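Local atomic coordinates of MPN domain-containing protein (PDB entry 1OI0), a protein that binds a zinc ion through its JAB1/MPN fold and probably acts as a metallopeptidase. Residues F87-I96 with K107-L118. Residues are numbered along the deposited sequence; the frame is centred on the assembly and turned at random.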
ATOM      1  N   PHE A  87      -2.917  -1.627  10.592  1.00 21.09           N
ATOM      2  CA  PHE A  87      -1.820  -0.668  10.531  1.00 19.32           C
ATOM      3  C   PHE A  87      -0.945  -0.666  11.785  1.00 22.90           C
ATOM      4  O   PHE A  87       0.273  -0.522  11.700  1.00 24.67           O
ATOM      5  CB  PHE A  87      -2.365   0.744  10.302  1.00 21.14           C
ATOM      6  CG  PHE A  87      -3.121   0.913   9.010  1.00 16.86           C
ATOM      7  CD1 PHE A  87      -3.205  -0.124   8.085  1.00 20.34           C
ATOM      8  CD2 PHE A  87      -3.735   2.125   8.712  1.00 18.50           C
ATOM      9  CE1 PHE A  87      -3.886   0.042   6.885  1.00 19.40           C
ATOM     10  CE2 PHE A  87      -4.421   2.302   7.509  1.00 20.45           C
ATOM     11  CZ  PHE A  87      -4.494   1.254   6.595  1.00 16.22           C
ATOM     12  N   THR A  88      -1.567  -0.835  12.947  1.00 22.85           N
ATOM     13  CA  THR A  88      -0.840  -0.816  14.215  1.00 23.22           C
ATOM     14  C   THR A  88      -0.011  -2.058  14.532  1.00 26.89           C
ATOM     15  O   THR A  88       0.918  -1.992  15.335  1.00 25.13           O
ATOM     16  CB  THR A  88      -1.801  -0.598  15.401  1.00 24.91           C
ATOM     17  OG1 THR A  88      -2.685  -1.719  15.513  1.00 32.17           O
ATOM     18  CG2 THR A  88      -2.621   0.659  15.199  1.00 27.98           C
ATOM     19  N   ARG A  89      -0.339  -3.186  13.912  1.00 24.46           N
ATOM     20  CA  ARG A  89       0.374  -4.430  14.187  1.00 29.65           C
ATOM     21  C   ARG A  89       1.845  -4.439  13.791  1.00 29.14           C
ATOM     22  O   ARG A  89       2.682  -5.003  14.500  1.00 32.39           O
ATOM     23  CB  ARG A  89      -0.342  -5.607  13.521  1.00 29.79           C
ATOM     24  CG  ARG A  89      -1.708  -5.908  14.107  1.00 33.12           C
ATOM     25  CD  ARG A  89      -2.266  -7.177  13.502  1.00 30.48           C
ATOM     26  NE  ARG A  89      -3.663  -7.401  13.857  1.00 28.28           N
ATOM     27  CZ  ARG A  89      -4.080  -8.078  14.921  1.00 20.57           C
ATOM     28  NH1 ARG A  89      -3.215  -8.620  15.773  1.00 23.65           N
ATOM     29  NH2 ARG A  89      -5.377  -8.222  15.122  1.00 21.31           N
ATOM     30  N   PHE A  90       2.162  -3.818  12.662  1.00 28.73           N
ATOM     31  CA  PHE A  90       3.545  -3.758  12.203  1.00 27.96           C
ATOM     32  C   PHE A  90       3.648  -2.831  11.002  1.00 26.24           C
ATOM     33  O   PHE A  90       2.670  -2.608  10.297  1.00 25.24           O
ATOM     34  CB  PHE A  90       4.038  -5.162  11.825  1.00 28.71           C
ATOM     35  CG  PHE A  90       3.364  -5.737  10.609  1.00 29.12           C
ATOM     36  CD1 PHE A  90       3.847  -5.464   9.333  1.00 30.46           C
ATOM     37  CD2 PHE A  90       2.228  -6.528  10.739  1.00 31.82           C
ATOM     38  CE1 PHE A  90       3.206  -5.969   8.206  1.00 30.10           C
ATOM     39  CE2 PHE A  90       1.581  -7.036   9.616  1.00 26.77           C
ATOM     40  CZ  PHE A  90       2.069  -6.758   8.351  1.00 28.09           C
ATOM     41  N   GLY A  91       4.838  -2.298  10.765  1.00 28.58           N
ATOM     42  CA  GLY A  91       5.018  -1.419   9.628  1.00 25.29           C
ATOM     43  C   GLY A  91       4.685   0.031   9.913  1.00 26.09           C
ATOM     44  O   GLY A  91       3.740   0.347  10.637  1.00 24.98           O
ATOM     45  N   LYS A  92       5.468   0.914   9.311  1.00 24.31           N
ATOM     46  CA  LYS A  92       5.300   2.347   9.486  1.00 25.81           C
ATOM     47  C   LYS A  92       4.296   2.949   8.504  1.00 23.86           C
ATOM     48  O   LYS A  92       3.542   3.855   8.856  1.00 24.75           O
ATOM     49  CB  LYS A  92       6.651   3.044   9.308  1.00 26.77           C
ATOM     50  CG  LYS A  92       7.800   2.400  10.064  1.00 35.47           C
ATOM     51  CD  LYS A  92       9.121   3.090   9.746  1.00 38.77           C
ATOM     52  CE  LYS A  92      10.299   2.359  10.374  1.00 41.29           C
ATOM     53  NZ  LYS A  92      10.457   0.980   9.830  1.00 43.09           N
ATOM     54  N   TYR A  93       4.273   2.431   7.278  1.00 19.71           N
ATOM     55  CA  TYR A  93       3.392   2.967   6.250  1.00 19.89           C
ATOM     56  C   TYR A  93       2.404   1.958   5.702  1.00 16.35           C
ATOM     57  O   TYR A  93       2.722   0.783   5.547  1.00 19.18           O
ATOM     58  CB  TYR A  93       4.232   3.514   5.103  1.00 22.48           C
ATOM     59  CG  TYR A  93       5.255   4.518   5.567  1.00 25.78           C
ATOM     60  CD1 TYR A  93       4.877   5.812   5.912  1.00 25.38           C
ATOM     61  CD2 TYR A  93       6.593   4.161   5.704  1.00 23.99           C
ATOM     62  CE1 TYR A  93       5.808   6.731   6.385  1.00 26.23           C
ATOM     63  CE2 TYR A  93       7.533   5.070   6.178  1.00 27.37           C
ATOM     64  CZ  TYR A  93       7.131   6.351   6.514  1.00 29.12           C
ATOM     65  OH  TYR A  93       8.052   7.258   6.976  1.00 30.29           O
ATOM     66  N   HIS A  94       1.205   2.438   5.399  1.00 18.71           N
ATOM     67  CA  HIS A  94       0.168   1.570   4.869  1.00 18.44           C
ATOM     68  C   HIS A  94      -0.629   2.241   3.766  1.00 15.83           C
ATOM     69  O   HIS A  94      -1.276   3.263   3.975  1.00 19.89           O
ATOM     70  CB  HIS A  94      -0.750   1.117   6.006  1.00 19.16           C
ATOM     71  CG  HIS A  94      -0.026   0.402   7.103  1.00 16.19           C
ATOM     72  ND1 HIS A  94       0.545   1.061   8.172  1.00 23.33           N
ATOM     73  CD2 HIS A  94       0.283  -0.907   7.261  1.00 16.87           C
ATOM     74  CE1 HIS A  94       1.172   0.189   8.939  1.00 18.26           C
ATOM     75  NE2 HIS A  94       1.030  -1.012   8.409  1.00 23.08           N
ATOM     76  N   ILE A  95      -0.568   1.649   2.579  1.00 17.58           N
ATOM     77  CA  ILE A  95      -1.269   2.185   1.424  1.00 16.64           C
ATOM     78  C   ILE A  95      -2.591   1.473   1.159  1.00 13.43           C
ATOM     79  O   ILE A  95      -2.708   0.267   1.348  1.00 14.76           O
ATOM     80  CB  ILE A  95      -0.406   2.052   0.151  1.00 19.18           C
ATOM     81  CG1 ILE A  95       0.872   2.877   0.303  1.00 20.74           C
ATOM     82  CG2 ILE A  95      -1.206   2.476  -1.081  1.00 18.97           C
ATOM     83  CD1 ILE A  95       1.862   2.666  -0.825  1.00 20.23           C
ATOM     84  N   ILE A  96      -3.585   2.245   0.753  1.00 15.42           N
ATOM     85  CA  ILE A  96      -4.875   1.680   0.374  1.00 15.97           C
ATOM     86  C   ILE A  96      -5.136   2.171  -1.041  1.00 17.10           C
ATOM     87  O   ILE A  96      -5.021   3.367  -1.320  1.00 18.05           O
ATOM     88  CB  ILE A  96      -6.045   2.174   1.257  1.00 15.39           C
ATOM     89  CG1 ILE A  96      -5.882   1.670   2.692  1.00 16.61           C
ATOM     90  CG2 ILE A  96      -7.377   1.674   0.677  1.00 16.70           C
ATOM     91  CD1 ILE A  96      -7.021   2.075   3.603  1.00 19.01           C
ATOM     92  N   LYS A 107      -3.911   6.121  -1.423  1.00 18.85           N
ATOM     93  CA  LYS A 107      -3.590   7.006  -0.306  1.00 19.23           C
ATOM     94  C   LYS A 107      -2.709   6.235   0.671  1.00 18.67           C
ATOM     95  O   LYS A 107      -2.810   5.014   0.775  1.00 19.12           O
ATOM     96  CB  LYS A 107      -4.866   7.481   0.401  1.00 20.95           C
ATOM     97  CG  LYS A 107      -5.796   8.292  -0.479  1.00 27.02           C
ATOM     98  CD  LYS A 107      -7.005   8.780   0.299  1.00 33.43           C
ATOM     99  CE  LYS A 107      -7.951   9.565  -0.593  1.00 37.14           C
ATOM    100  NZ  LYS A 107      -7.274  10.737  -1.215  1.00 39.66           N
ATOM    101  N   CYS A 108      -1.831   6.943   1.377  1.00 16.96           N
ATOM    102  CA  CYS A 108      -0.946   6.300   2.339  1.00 19.67           C
ATOM    103  C   CYS A 108      -1.241   6.813   3.745  1.00 16.54           C
ATOM    104  O   CYS A 108      -1.589   7.981   3.933  1.00 19.89           O
ATOM    105  CB  CYS A 108       0.521   6.576   1.983  1.00 20.82           C
ATOM    106  SG  CYS A 108       1.726   5.596   2.918  1.00 21.40           S
ATOM    107  N   TYR A 109      -1.100   5.925   4.724  1.00 18.86           N
ATOM    108  CA  TYR A 109      -1.351   6.255   6.124  1.00 18.98           C
ATOM    109  C   TYR A 109      -0.214   5.746   7.002  1.00 17.36           C
ATOM    110  O   TYR A 109       0.537   4.857   6.606  1.00 19.19           O
ATOM    111  CB  TYR A 109      -2.669   5.617   6.589  1.00 20.08           C
ATOM    112  CG  TYR A 109      -3.851   5.949   5.711  1.00 17.40           C
ATOM    113  CD1 TYR A 109      -4.141   5.190   4.573  1.00 18.36           C
ATOM    114  CD2 TYR A 109      -4.651   7.059   5.982  1.00 17.43           C
ATOM    115  CE1 TYR A 109      -5.192   5.534   3.731  1.00 18.90           C
ATOM    116  CE2 TYR A 109      -5.699   7.415   5.146  1.00 20.25           C
ATOM    117  CZ  TYR A 109      -5.965   6.646   4.020  1.00 18.41           C
ATOM    118  OH  TYR A 109      -6.999   6.996   3.187  1.00 23.57           O
ATOM    119  N   ASN A 110      -0.082   6.320   8.196  1.00 23.75           N
ATOM    120  CA  ASN A 110       0.958   5.885   9.119  1.00 20.25           C
ATOM    121  C   ASN A 110       0.418   4.765  10.007  1.00 24.19           C
ATOM    122  O   ASN A 110      -0.719   4.320   9.831  1.00 22.10           O
ATOM    123  CB  ASN A 110       1.456   7.055   9.981  1.00 23.57           C
ATOM    124  CG  ASN A 110       0.331   7.797  10.671  1.00 24.69           C
ATOM    125  OD1 ASN A 110      -0.647   7.199  11.107  1.00 25.58           O
ATOM    126  ND2 ASN A 110       0.476   9.115  10.789  1.00 31.55           N
ATOM    127  N   ARG A 111       1.229   4.310  10.957  1.00 22.97           N
ATOM    128  CA  ARG A 111       0.829   3.224  11.848  1.00 26.63           C
ATOM    129  C   ARG A 111      -0.402   3.569  12.682  1.00 29.01           C
ATOM    130  O   ARG A 111      -1.023   2.686  13.277  1.00 30.09           O
ATOM    131  CB  ARG A 111       2.001   2.848  12.765  1.00 26.90           C
ATOM    132  CG  ARG A 111       1.736   1.674  13.697  1.00 36.33           C
ATOM    133  CD  ARG A 111       2.995   1.299  14.465  1.00 41.51           C
ATOM    134  NE  ARG A 111       2.742   0.291  15.493  1.00 47.37           N
ATOM    135  CZ  ARG A 111       2.029   0.507  16.595  1.00 48.45           C
ATOM    136  NH1 ARG A 111       1.495   1.699  16.823  1.00 50.20           N
ATOM    137  NH2 ARG A 111       1.850  -0.470  17.473  1.00 51.90           N
ATOM    138  N   LYS A 112      -0.764   4.849  12.709  1.00 29.45           N
ATOM    139  CA  LYS A 112      -1.913   5.305  13.485  1.00 30.54           C
ATOM    140  C   LYS A 112      -3.153   5.640  12.656  1.00 30.18           C
ATOM    141  O   LYS A 112      -4.164   6.092  13.196  1.00 29.90           O
ATOM    142  CB  LYS A 112      -1.512   6.517  14.335  1.00 33.61           C
ATOM    143  CG  LYS A 112      -0.433   6.203  15.364  1.00 37.30           C
ATOM    144  CD  LYS A 112      -0.037   7.433  16.168  1.00 40.23           C
ATOM    145  CE  LYS A 112       0.601   8.495  15.285  1.00 42.94           C
ATOM    146  NZ  LYS A 112       1.003   9.696  16.069  1.00 45.39           N
ATOM    147  N   GLY A 113      -3.077   5.426  11.346  1.00 30.24           N
ATOM    148  CA  GLY A 113      -4.220   5.699  10.489  1.00 29.47           C
ATOM    149  C   GLY A 113      -4.345   7.121   9.972  1.00 29.01           C
ATOM    150  O   GLY A 113      -5.374   7.498   9.409  1.00 27.26           O
ATOM    151  N   GLU A 114      -3.300   7.919  10.162  1.00 28.81           N
ATOM    152  CA  GLU A 114      -3.302   9.300   9.697  1.00 28.46           C
ATOM    153  C   GLU A 114      -2.702   9.346   8.295  1.00 25.51           C
ATOM    154  O   GLU A 114      -1.694   8.692   8.030  1.00 25.09           O
ATOM    155  CB  GLU A 114      -2.473  10.166  10.647  1.00 33.41           C
ATOM    156  CG  GLU A 114      -2.982  10.181  12.077  1.00 39.48           C
ATOM    157  CD  GLU A 114      -1.994  10.814  13.035  1.00 42.72           C
ATOM    158  OE1 GLU A 114      -1.537  11.944  12.759  1.00 47.46           O
ATOM    159  OE2 GLU A 114      -1.674  10.182  14.065  1.00 43.98           O
ATOM    160  N   GLU A 115      -3.316  10.110   7.397  1.00 25.02           N
ATOM    161  CA  GLU A 115      -2.815  10.203   6.033  1.00 26.09           C
ATOM    162  C   GLU A 115      -1.465  10.905   5.990  1.00 23.41           C
ATOM    163  O   GLU A 115      -1.288  11.969   6.579  1.00 26.30           O
ATOM    164  CB  GLU A 115      -3.799  10.957   5.141  1.00 27.88           C
ATOM    165  CG  GLU A 115      -3.466  10.853   3.656  1.00 28.69           C
ATOM    166  CD  GLU A 115      -4.471  11.573   2.778  1.00 34.34           C
ATOM    167  OE1 GLU A 115      -5.686  11.363   2.970  1.00 36.03           O
ATOM    168  OE2 GLU A 115      -4.045  12.343   1.892  1.00 37.43           O
ATOM    169  N   VAL A 116      -0.516  10.300   5.288  1.00 23.62           N
ATOM    170  CA  VAL A 116       0.820  10.869   5.162  1.00 21.86           C
ATOM    171  C   VAL A 116       1.223  10.857   3.694  1.00 22.97           C
ATOM    172  O   VAL A 116       0.644  10.130   2.888  1.00 23.71           O
ATOM    173  CB  VAL A 116       1.854  10.063   5.973  1.00 22.26           C
ATOM    174  CG1 VAL A 116       1.500  10.097   7.453  1.00 21.40           C
ATOM    175  CG2 VAL A 116       1.912   8.635   5.469  1.00 21.38           C
ATOM    176  N   GLU A 117       2.222  11.661   3.345  1.00 21.41           N
ATOM    177  CA  GLU A 117       2.668  11.727   1.965  1.00 21.00           C
ATOM    178  C   GLU A 117       3.694  10.659   1.603  1.00 22.07           C
ATOM    179  O   GLU A 117       4.396  10.116   2.459  1.00 22.34           O
ATOM    180  CB  GLU A 117       3.302  13.089   1.662  1.00 22.47           C
ATOM    181  CG  GLU A 117       2.455  14.315   1.946  1.00 20.73           C
ATOM    182  CD  GLU A 117       3.193  15.591   1.579  1.00 23.13           C
ATOM    183  OE1 GLU A 117       4.408  15.502   1.300  1.00 25.31           O
ATOM    184  OE2 GLU A 117       2.572  16.675   1.577  1.00 22.12           O
ATOM    185  N   LEU A 118       3.759  10.370   0.312  1.00 20.52           N
ATOM    186  CA  LEU A 118       4.732   9.449  -0.245  1.00 22.51           C
ATOM    187  C   LEU A 118       5.224  10.171  -1.485  1.00 23.12           C
ATOM    188  O   LEU A 118       4.430  10.492  -2.369  1.00 24.22           O
ATOM    189  CB  LEU A 118       4.103   8.119  -0.661  1.00 23.50           C
ATOM    190  CG  LEU A 118       3.832   7.068   0.412  1.00 21.86           C
ATOM    191  CD1 LEU A 118       3.425   5.769  -0.274  1.00 20.13           C
ATOM    192  CD2 LEU A 118       5.077   6.843   1.264  1.00 19.57           C
TER
HETATM  193  O   HOH W   1       4.031   5.153  11.123  1.00 24.87           O
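The F87 ring meets Y109 obliquely, with CE2 of F87 3.9 Å from Y109 CB, and has G113 CA at its edge. H94 CB sits over one face of the F87 ring, toward the rim. The H94 ring has F87 CA over the centre of one face. At its edge, in plane, NE2 donates to F90 O (3.0 Å), which fixes the ring's rotation. The R111 guanidinium lays one face over T88, with NE 2.9 Å from T88 O but badly angled for a bond. R111 gets there with CG anti to its N (chi1 -177°) and an extended chain. On the I96 side, Y109 CE1 packs 3.9 Å from I96 CD1, and Y109 OH bonds to C77 O. With an alanine in place of Y109, F87 and I96 would probably face a gap and C77 O would lose its hydroxyl partner. On the other sheet face, I95 CD1 meets L118 CD1 at 3.5 Å, and C108 SG touches both I95 CG1 and Y93 CB. Paired backbone bonds join H94 to Y109 and I96 to K107. N110 OD1 accepts from K112 N, an Asx turn, and from E114 N. This is an antiparallel beta hairpin of the JAB1/MPN fold, with I96 beside zinc ligands H70 and D83.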